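Local structure of polyketide synthase/nonribosomal peptide synthetase hybrid RzxB (Pseudomonas fluorescens, 5IL6) at residues M59-L64 with L99-L103; R76-I80 with A130-E136; L217-L222 with D260-D264. The protein probably dehydrates beta-hydroxyacyl intermediates held on an acyl carrier protein, as the dehydratase domain of a trans-AT polyketide synthase linked to rhizoxin. Residues are numbered along the deposited sequence.

Interaction 1 of 3, residues M59-L64 with L99-L103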
loop_
_atom_site.group_PDB
_atom_site.type_symbol
_atom_site.label_atom_id
_atom_site.label_comp_id
_atom_site.label_asym_id
_atom_site.label_seq_id
_atom_site.Cartn_x
_atom_site.Cartn_y
_atom_site.Cartn_z
ATOM N N MET A 59 -4.750 1.843 6.504
ATOM C CA MET A 59 -5.422 2.704 7.469
ATOM C C MET A 59 -6.796 3.121 6.968
ATOM O O MET A 59 -7.758 3.176 7.743
ATOM C CB MET A 59 -4.550 3.921 7.753
ATOM C CG MET A 59 -5.059 4.833 8.859
ATOM S SD MET A 59 -3.973 6.245 9.163
ATOM C CE MET A 59 -2.359 5.496 8.953
ATOM N N ILE A 60 -6.911 3.422 5.675
ATOM C CA ILE A 60 -8.210 3.758 5.103
ATOM C C ILE A 60 -9.148 2.565 5.191
ATOM O O ILE A 60 -10.324 2.704 5.550
ATOM C CB ILE A 60 -8.045 4.240 3.650
ATOM C CG1 ILE A 60 -7.231 5.537 3.621
ATOM C CG2 ILE A 60 -9.409 4.449 2.993
ATOM C CD1 ILE A 60 -6.840 5.997 2.229
ATOM N N GLN A 61 -8.644 1.371 4.866
ATOM C CA GLN A 61 -9.468 0.171 4.940
ATOM C C GLN A 61 -9.945 -0.082 6.366
ATOM O O GLN A 61 -11.115 -0.411 6.589
ATOM C CB GLN A 61 -8.686 -1.031 4.409
ATOM C CG GLN A 61 -8.369 -0.945 2.920
ATOM C CD GLN A 61 -7.346 -1.969 2.468
ATOM O OE1 GLN A 61 -6.592 -2.512 3.275
ATOM N NE2 GLN A 61 -7.317 -2.242 1.168
ATOM N N ALA A 62 -9.053 0.072 7.346
ATOM C CA ALA A 62 -9.443 -0.117 8.740
ATOM C C ALA A 62 -10.469 0.926 9.170
ATOM O O ALA A 62 -11.444 0.604 9.857
ATOM C CB ALA A 62 -8.211 -0.057 9.640
ATOM N N ALA A 63 -10.260 2.186 8.780
ATOM C CA ALA A 63 -11.176 3.248 9.183
ATOM C C ALA A 63 -12.558 3.028 8.588
ATOM O O ALA A 63 -13.573 3.176 9.280
ATOM C CB ALA A 63 -10.622 4.608 8.758
ATOM N N LEU A 64 -12.621 2.678 7.302
ATOM C CA LEU A 64 -13.914 2.437 6.676
ATOM C C LEU A 64 -14.620 1.253 7.319
ATOM O O LEU A 64 -15.831 1.303 7.570
ATOM C CB LEU A 64 -13.739 2.192 5.177
ATOM C CG LEU A 64 -14.625 3.027 4.252
ATOM C CD1 LEU A 64 -16.092 3.007 4.694
ATOM C CD2 LEU A 64 -14.085 4.440 4.186
ATOM N N LEU A 99 -0.813 10.833 13.545
ATOM C CA LEU A 99 -1.350 10.849 12.192
ATOM C C LEU A 99 -2.866 10.734 12.277
ATOM O O LEU A 99 -3.386 9.754 12.821
ATOM C CB LEU A 99 -0.760 9.706 11.361
ATOM C CG LEU A 99 -0.892 9.768 9.837
ATOM C CD1 LEU A 99 -0.297 11.046 9.275
ATOM C CD2 LEU A 99 -0.200 8.570 9.226
ATOM N N PHE A 100 -3.565 11.726 11.738
ATOM C CA PHE A 100 -5.017 11.794 11.791
ATOM C C PHE A 100 -5.627 11.322 10.477
ATOM O O PHE A 100 -5.050 11.506 9.405
ATOM C CB PHE A 100 -5.474 13.224 12.075
ATOM C CG PHE A 100 -5.040 13.742 13.413
ATOM C CD1 PHE A 100 -3.786 14.304 13.578
ATOM C CD2 PHE A 100 -5.886 13.673 14.505
ATOM C CE1 PHE A 100 -3.380 14.782 14.808
ATOM C CE2 PHE A 100 -5.487 14.152 15.737
ATOM C CZ PHE A 100 -4.233 14.707 15.888
ATOM N N LEU A 101 -6.806 10.709 10.573
ATOM C CA LEU A 101 -7.591 10.322 9.405
ATOM C C LEU A 101 -8.999 10.868 9.574
ATOM O O LEU A 101 -9.675 10.551 10.558
ATOM C CB LEU A 101 -7.627 8.801 9.226
ATOM C CG LEU A 101 -8.316 8.277 7.955
ATOM C CD1 LEU A 101 -7.718 6.937 7.556
ATOM C CD2 LEU A 101 -9.828 8.134 8.122
ATOM N N GLU A 102 -9.436 11.688 8.621
ATOM C CA GLU A 102 -10.779 12.253 8.622
ATOM C C GLU A 102 -11.634 11.540 7.586
ATOM O O GLU A 102 -11.201 11.346 6.446
ATOM C CB GLU A 102 -10.748 13.753 8.331
ATOM C CG GLU A 102 -10.517 14.612 9.559
ATOM C CD GLU A 102 -10.408 16.092 9.229
ATOM O OE1 GLU A 102 -10.784 16.486 8.105
ATOM O OE2 GLU A 102 -9.948 16.862 10.096
ATOM N N LEU A 103 -12.842 11.154 7.989
ATOM C CA LEU A 103 -13.764 10.410 7.139
ATOM C C LEU A 103 -15.088 11.156 7.085
ATOM O O LEU A 103 -15.699 11.418 8.127
ATOM C CB LEU A 103 -13.966 8.991 7.676
ATOM C CG LEU A 103 -14.486 7.915 6.720
ATOM C CD1 LEU A 103 -14.363 6.558 7.393
ATOM C CD2 LEU A 103 -15.925 8.164 6.296
#
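Leu101 reaches from strand 99-103 to helix 59-64 and lies against three of its residues. Its CD1 is 3.6 Å from Met59 CG and 4.0 Å from Ile60 CA. Its CD2 is 3.7 Å from Ala63 CB. The small alanine lets the leucine branch come close to the helix. Met59 also extends along the strand, with chi1 and chi2 both t, and its CE meets Leu99 CD2 at 3.8 Å. At the other end Leu103 CD1 is 3.9 Å from Leu64 CD2 and 4.0 Å from Ala63 O. Leu99, Leu101 and Leu103 alternate with Phe100 and Glu102, whose CA-to-CB bonds do not face the helix. One side of the strand is therefore apolar and faces the helix. The side-chain contacts are all apolar, and 306 Å² is buried. The two axes come within 9.9 Å and cross at -51°. The backbone of the strand is hydrogen-bonded to its sheet neighbours, for example Leu101 with Tyr29 and Phe100 with Tyr116. Ile113 and Ile115 of strand 110-118 extend the same apolar floor beneath Ile60. A long helix 53-67 resting on the concave face of an antiparallel sheet is the signature of the hotdog fold.

Interaction 2 of 3, residues R76-I80 with A130-E136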
loop_
_atom_site.group_PDB
_atom_site.type_symbol
_atom_site.label_atom_id
_atom_site.label_comp_id
_atom_site.label_asym_id
_atom_site.label_seq_id
_atom_site.Cartn_x
_atom_site.Cartn_y
_atom_site.Cartn_z
ATOM N N ARG A 76 -19.724 -7.892 -0.498
ATOM C CA ARG A 76 -19.303 -6.691 -1.203
ATOM C C ARG A 76 -17.830 -6.453 -0.899
ATOM O O ARG A 76 -17.256 -7.046 0.017
ATOM C CB ARG A 76 -20.141 -5.471 -0.791
ATOM C CG ARG A 76 -21.640 -5.655 -0.924
ATOM C CD ARG A 76 -22.362 -4.352 -0.645
ATOM N NE ARG A 76 -22.500 -3.559 -1.863
ATOM C CZ ARG A 76 -22.947 -2.308 -1.907
ATOM N NH1 ARG A 76 -23.282 -1.676 -0.790
ATOM N NH2 ARG A 76 -23.042 -1.682 -3.072
ATOM N N GLY A 77 -17.211 -5.582 -1.687
ATOM C CA GLY A 77 -15.813 -5.238 -1.514
ATOM C C GLY A 77 -15.628 -3.788 -1.119
ATOM O O GLY A 77 -16.449 -2.928 -1.447
ATOM N N LEU A 78 -14.550 -3.531 -0.386
ATOM C CA LEU A 78 -14.159 -2.175 -0.032
ATOM C C LEU A 78 -13.352 -1.590 -1.184
ATOM O O LEU A 78 -12.311 -2.141 -1.563
ATOM C CB LEU A 78 -13.341 -2.188 1.259
ATOM C CG LEU A 78 -13.469 -1.036 2.262
ATOM C CD1 LEU A 78 -14.902 -0.548 2.433
ATOM C CD2 LEU A 78 -12.919 -1.503 3.602
ATOM N N VAL A 79 -13.830 -0.484 -1.746
ATOM C CA VAL A 79 -13.211 0.137 -2.910
ATOM C C VAL A 79 -12.675 1.498 -2.496
ATOM O O VAL A 79 -13.419 2.332 -1.963
ATOM C CB VAL A 79 -14.197 0.273 -4.082
ATOM C CG1 VAL A 79 -13.512 0.924 -5.282
ATOM C CG2 VAL A 79 -14.771 -1.089 -4.463
ATOM N N ILE A 80 -11.385 1.713 -2.727
ATOM C CA ILE A 80 -10.743 3.008 -2.553
ATOM C C ILE A 80 -10.372 3.513 -3.939
ATOM O O ILE A 80 -9.791 2.770 -4.737
ATOM C CB ILE A 80 -9.509 2.906 -1.639
ATOM C CG1 ILE A 80 -9.924 2.404 -0.250
ATOM C CG2 ILE A 80 -8.797 4.252 -1.541
ATOM C CD1 ILE A 80 -8.758 1.990 0.630
ATOM N N ALA A 130 -8.170 10.417 -0.610
ATOM C CA ALA A 130 -8.824 9.435 -1.462
ATOM C C ALA A 130 -10.325 9.504 -1.231
ATOM O O ALA A 130 -10.809 10.183 -0.321
ATOM C CB ALA A 130 -8.300 8.022 -1.191
ATOM N N ARG A 131 -11.056 8.775 -2.068
ATOM C CA ARG A 131 -12.482 8.552 -1.893
ATOM C C ARG A 131 -12.726 7.051 -1.882
ATOM O O ARG A 131 -11.955 6.280 -2.461
ATOM C CB ARG A 131 -13.312 9.230 -2.999
ATOM C CG ARG A 131 -13.376 8.445 -4.298
ATOM C CD ARG A 131 -14.143 9.176 -5.380
ATOM N NE ARG A 131 -14.584 8.234 -6.409
ATOM C CZ ARG A 131 -14.146 8.208 -7.666
ATOM N NH1 ARG A 131 -13.248 9.085 -8.095
ATOM N NH2 ARG A 131 -14.621 7.300 -8.510
ATOM N N ALA A 132 -13.787 6.634 -1.196
ATOM C CA ALA A 132 -14.060 5.218 -1.024
ATOM C C ALA A 132 -15.545 4.943 -1.215
ATOM O O ALA A 132 -16.378 5.854 -1.261
ATOM C CB ALA A 132 -13.595 4.728 0.352
ATOM N N SER A 133 -15.863 3.659 -1.326
ATOM C CA SER A 133 -17.232 3.183 -1.492
ATOM C C SER A 133 -17.227 1.682 -1.223
ATOM O O SER A 133 -16.184 1.088 -0.934
ATOM C CB SER A 133 -17.767 3.502 -2.889
ATOM O OG SER A 133 -17.000 2.846 -3.883
ATOM N N THR A 134 -18.407 1.074 -1.315
ATOM C CA THR A 134 -18.547 -0.375 -1.278
ATOM C C THR A 134 -19.246 -0.821 -2.554
ATOM O O THR A 134 -20.130 -0.124 -3.060
ATOM C CB THR A 134 -19.351 -0.835 -0.056
ATOM O OG1 THR A 134 -20.658 -0.254 -0.095
ATOM C CG2 THR A 134 -18.662 -0.401 1.234
ATOM N N ALA A 135 -18.844 -1.977 -3.082
ATOM C CA ALA A 135 -19.412 -2.452 -4.335
ATOM C C ALA A 135 -19.337 -3.969 -4.420
ATOM O O ALA A 135 -18.476 -4.600 -3.801
ATOM C CB ALA A 135 -18.682 -1.847 -5.537
ATOM N N GLU A 136 -20.258 -4.547 -5.190
ATOM C CA GLU A 136 -20.062 -5.903 -5.682
ATOM C C GLU A 136 -18.961 -5.858 -6.736
ATOM O O GLU A 136 -19.048 -5.076 -7.688
ATOM C CB GLU A 136 -21.354 -6.450 -6.296
ATOM C CG GLU A 136 -22.602 -6.340 -5.436
ATOM C CD GLU A 136 -23.870 -6.608 -6.232
ATOM O OE1 GLU A 136 -24.430 -5.645 -6.806
ATOM O OE2 GLU A 136 -24.296 -7.782 -6.308
#
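This is an antiparallel strand pairing inside the large sheet, between the start of strand 77-85 and the end of strand 124-135. Four backbone hydrogen bonds join them. Gly77 N donates to Ala135 O at 2.7 Å, and Ala135 N returns a bond to Gly77 O at 3.1 Å. Val79 N to Ser133 O and Ser133 N to Val79 O are both 2.9 Å. Leu78 with Thr134 and Ile80 with Ala132 are the non-hydrogen-bonded pairs between and beyond them. Their side chains share one face with Ala130: Leu78 CD1 is 3.9 Å from Thr134 CG2, and Ile80 CG2 is 3.8 Å from Ala130 CB. Helix 53-67 covers this face, with Ile60 on Ile80 and Leu64 on Ala132. Val79, Ser133 and Ala135 point to the other face, where Val79 CG2 lies 4.1 Å from Ala135 CB. At the edge Arg76 folds over the strand end. Thr134 OG1 lies over one face of its guanidinium, 3.1 Å from NH1, but the angle is too poor for a hydrogen bond. On its far side strand 77-85 pairs with strand 230-239, through Leu78 with Leu239. Such a continuous sheet is characteristic of the double hotdog fold of polyketide synthase dehydratases.

Interaction 3 of 3, residues L217-L222 with D260-D264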
loop_
_atom_site.group_PDB
_atom_site.type_symbol
_atom_site.label_atom_id
_atom_site.label_comp_id
_atom_site.label_asym_id
_atom_site.label_seq_id
_atom_site.Cartn_x
_atom_site.Cartn_y
_atom_site.Cartn_z
ATOM N N LEU A 217 9.867 -5.239 -13.619
ATOM C CA LEU A 217 9.622 -4.699 -14.948
ATOM C C LEU A 217 10.471 -3.476 -15.275
ATOM O O LEU A 217 10.403 -2.984 -16.407
ATOM C CB LEU A 217 8.137 -4.348 -15.088
ATOM C CG LEU A 217 7.172 -5.531 -14.937
ATOM C CD1 LEU A 217 5.726 -5.066 -14.966
ATOM C CD2 LEU A 217 7.409 -6.567 -16.029
ATOM N N LEU A 218 11.271 -2.978 -14.329
ATOM C CA LEU A 218 12.014 -1.739 -14.522
ATOM C C LEU A 218 13.528 -1.889 -14.471
ATOM O O LEU A 218 14.232 -0.916 -14.768
ATOM C CB LEU A 218 11.594 -0.701 -13.468
ATOM C CG LEU A 218 10.117 -0.300 -13.450
ATOM C CD1 LEU A 218 9.853 0.673 -12.316
ATOM C CD2 LEU A 218 9.710 0.317 -14.781
ATOM N N LEU A 219 14.055 -3.066 -14.123
ATOM C CA LEU A 219 15.502 -3.207 -13.981
ATOM C C LEU A 219 16.233 -2.773 -15.247
ATOM O O LEU A 219 17.250 -2.074 -15.176
ATOM C CB LEU A 219 15.859 -4.652 -13.631
ATOM C CG LEU A 219 15.604 -5.093 -12.187
ATOM C CD1 LEU A 219 15.809 -6.594 -12.052
ATOM C CD2 LEU A 219 16.495 -4.339 -11.207
ATOM N N ASP A 220 15.729 -3.174 -16.416
ATOM C CA ASP A 220 16.407 -2.841 -17.666
ATOM C C ASP A 220 16.227 -1.370 -18.028
ATOM O O ASP A 220 17.159 -0.733 -18.531
ATOM C CB ASP A 220 15.906 -3.746 -18.791
ATOM C CG ASP A 220 16.432 -5.163 -18.670
ATOM O OD1 ASP A 220 17.623 -5.329 -18.330
ATOM O OD2 ASP A 220 15.655 -6.112 -18.910
ATOM N N GLU A 221 15.040 -0.808 -17.786
ATOM C CA GLU A 221 14.803 0.585 -18.156
ATOM C C GLU A 221 15.645 1.529 -17.310
ATOM O O GLU A 221 16.301 2.434 -17.837
ATOM C CB GLU A 221 13.323 0.941 -18.009
ATOM C CG GLU A 221 12.402 0.311 -19.039
ATOM C CD GLU A 221 11.121 1.100 -19.226
ATOM O OE1 GLU A 221 11.091 2.296 -18.866
ATOM O OE2 GLU A 221 10.136 0.520 -19.734
ATOM N N LEU A 222 15.636 1.334 -15.997
ATOM C CA LEU A 222 16.320 2.252 -15.101
ATOM C C LEU A 222 17.832 2.094 -15.212
ATOM O O LEU A 222 18.347 1.023 -15.545
ATOM C CB LEU A 222 15.879 2.008 -13.658
ATOM C CG LEU A 222 14.378 2.157 -13.392
ATOM C CD1 LEU A 222 14.064 1.876 -11.931
ATOM C CD2 LEU A 222 13.878 3.538 -13.794
ATOM N N ASP A 260 6.771 9.284 -15.555
ATOM C CA ASP A 260 6.185 8.413 -14.547
ATOM C C ASP A 260 6.050 6.986 -15.065
ATOM O O ASP A 260 6.255 6.696 -16.247
ATOM C CB ASP A 260 4.822 8.955 -14.109
ATOM C CG ASP A 260 4.883 10.419 -13.723
ATOM O OD1 ASP A 260 5.948 10.850 -13.231
ATOM O OD2 ASP A 260 3.875 11.135 -13.904
ATOM N N TYR A 261 5.717 6.089 -14.138
ATOM C CA TYR A 261 5.498 4.679 -14.428
ATOM C C TYR A 261 4.179 4.251 -13.804
ATOM O O TYR A 261 3.836 4.691 -12.703
ATOM C CB TYR A 261 6.645 3.819 -13.882
ATOM C CG TYR A 261 8.001 4.226 -14.410
ATOM C CD1 TYR A 261 8.713 5.262 -13.819
ATOM C CD2 TYR A 261 8.568 3.579 -15.498
ATOM C CE1 TYR A 261 9.950 5.642 -14.298
ATOM C CE2 TYR A 261 9.807 3.950 -15.984
ATOM C CZ TYR A 261 10.494 4.981 -15.378
ATOM O OH TYR A 261 11.727 5.357 -15.857
ATOM N N CYS A 262 3.444 3.391 -14.505
ATOM C CA CYS A 262 2.117 2.971 -14.072
ATOM C C CYS A 262 1.974 1.463 -14.218
ATOM O O CYS A 262 2.483 0.871 -15.175
ATOM C CB CYS A 262 1.026 3.681 -14.884
ATOM S SG CYS A 262 -0.642 3.428 -14.251
ATOM N N PHE A 263 1.278 0.847 -13.261
ATOM C CA PHE A 263 1.119 -0.601 -13.224
ATOM C C PHE A 263 -0.272 -0.956 -12.718
ATOM O O PHE A 263 -0.893 -0.194 -11.975
ATOM C CB PHE A 263 2.158 -1.267 -12.309
ATOM C CG PHE A 263 3.579 -0.916 -12.641
ATOM C CD1 PHE A 263 4.172 0.208 -12.095
ATOM C CD2 PHE A 263 4.323 -1.717 -13.491
ATOM C CE1 PHE A 263 5.479 0.534 -12.398
ATOM C CE2 PHE A 263 5.632 -1.396 -13.795
ATOM C CZ PHE A 263 6.209 -0.269 -13.247
ATOM N N ASP A 264 -0.749 -2.129 -13.126
ATOM C CA ASP A 264 -1.888 -2.778 -12.496
ATOM C C ASP A 264 -1.402 -4.029 -11.776
ATOM O O ASP A 264 -0.546 -4.760 -12.288
ATOM C CB ASP A 264 -2.968 -3.150 -13.515
ATOM C CG ASP A 264 -3.424 -1.965 -14.346
ATOM O OD1 ASP A 264 -3.849 -0.950 -13.756
ATOM O OD2 ASP A 264 -3.369 -2.054 -15.592
#
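Two aromatic residues of strand 261-264, Tyr261 and Phe263, carry this contact with the loop 217-222. Both have chi1 in the m well and chi2 near 90°, so the rings extend from the strand in a similar way. Leu217, Leu218 and Leu222 all adopt the common m,t rotamer. Leu218 CD2 fits against both aromatics, 3.5 Å from Tyr261 CD2 and 3.9 Å from Phe263 CZ. Leu217 CD1 meets the edge of the Phe263 ring, 3.9 Å from CE2. The CA-to-CB bond of Leu222 points sideways, but its CD2 comes to 3.5 Å from Tyr261 OH. The backbone turns here, and Leu222 N is hydrogen-bonded to Leu218 O at 2.9 Å. Glu221 OE1 lies at the Tyr261 ring edge, 3.6 Å from CE2. This acid is poorly ordered, yet it forms a salt bridge with Arg253 of strand 246-254. Leu222 also touches Arg160 and Met164 of helix 154-164. The loop thus packs against the start of strand 261-268 in the second hotdog unit of the dehydratase double hotdog.

Interactions 1 and 2 belong to one packed unit, with centres 14 Å apart. Helix 53-67 joins them: Ile60 CG2 is 3.5 Å from Ile80 CD1, and Leu64 CD2 is 3.9 Å from Ala132 CB. Their segments also alternate along the chain. Interaction 3 is separate. Its centre lies 30 Å from that of interaction 1 and 27 Å from that of interaction 2, and its nearest atoms are about 14 and 11 Å away. It lies across the chain's centre from interaction 1, in the second hotdog unit. The shared sheet connects all three. The two units probably meet beside interaction 2, at strand 77-85.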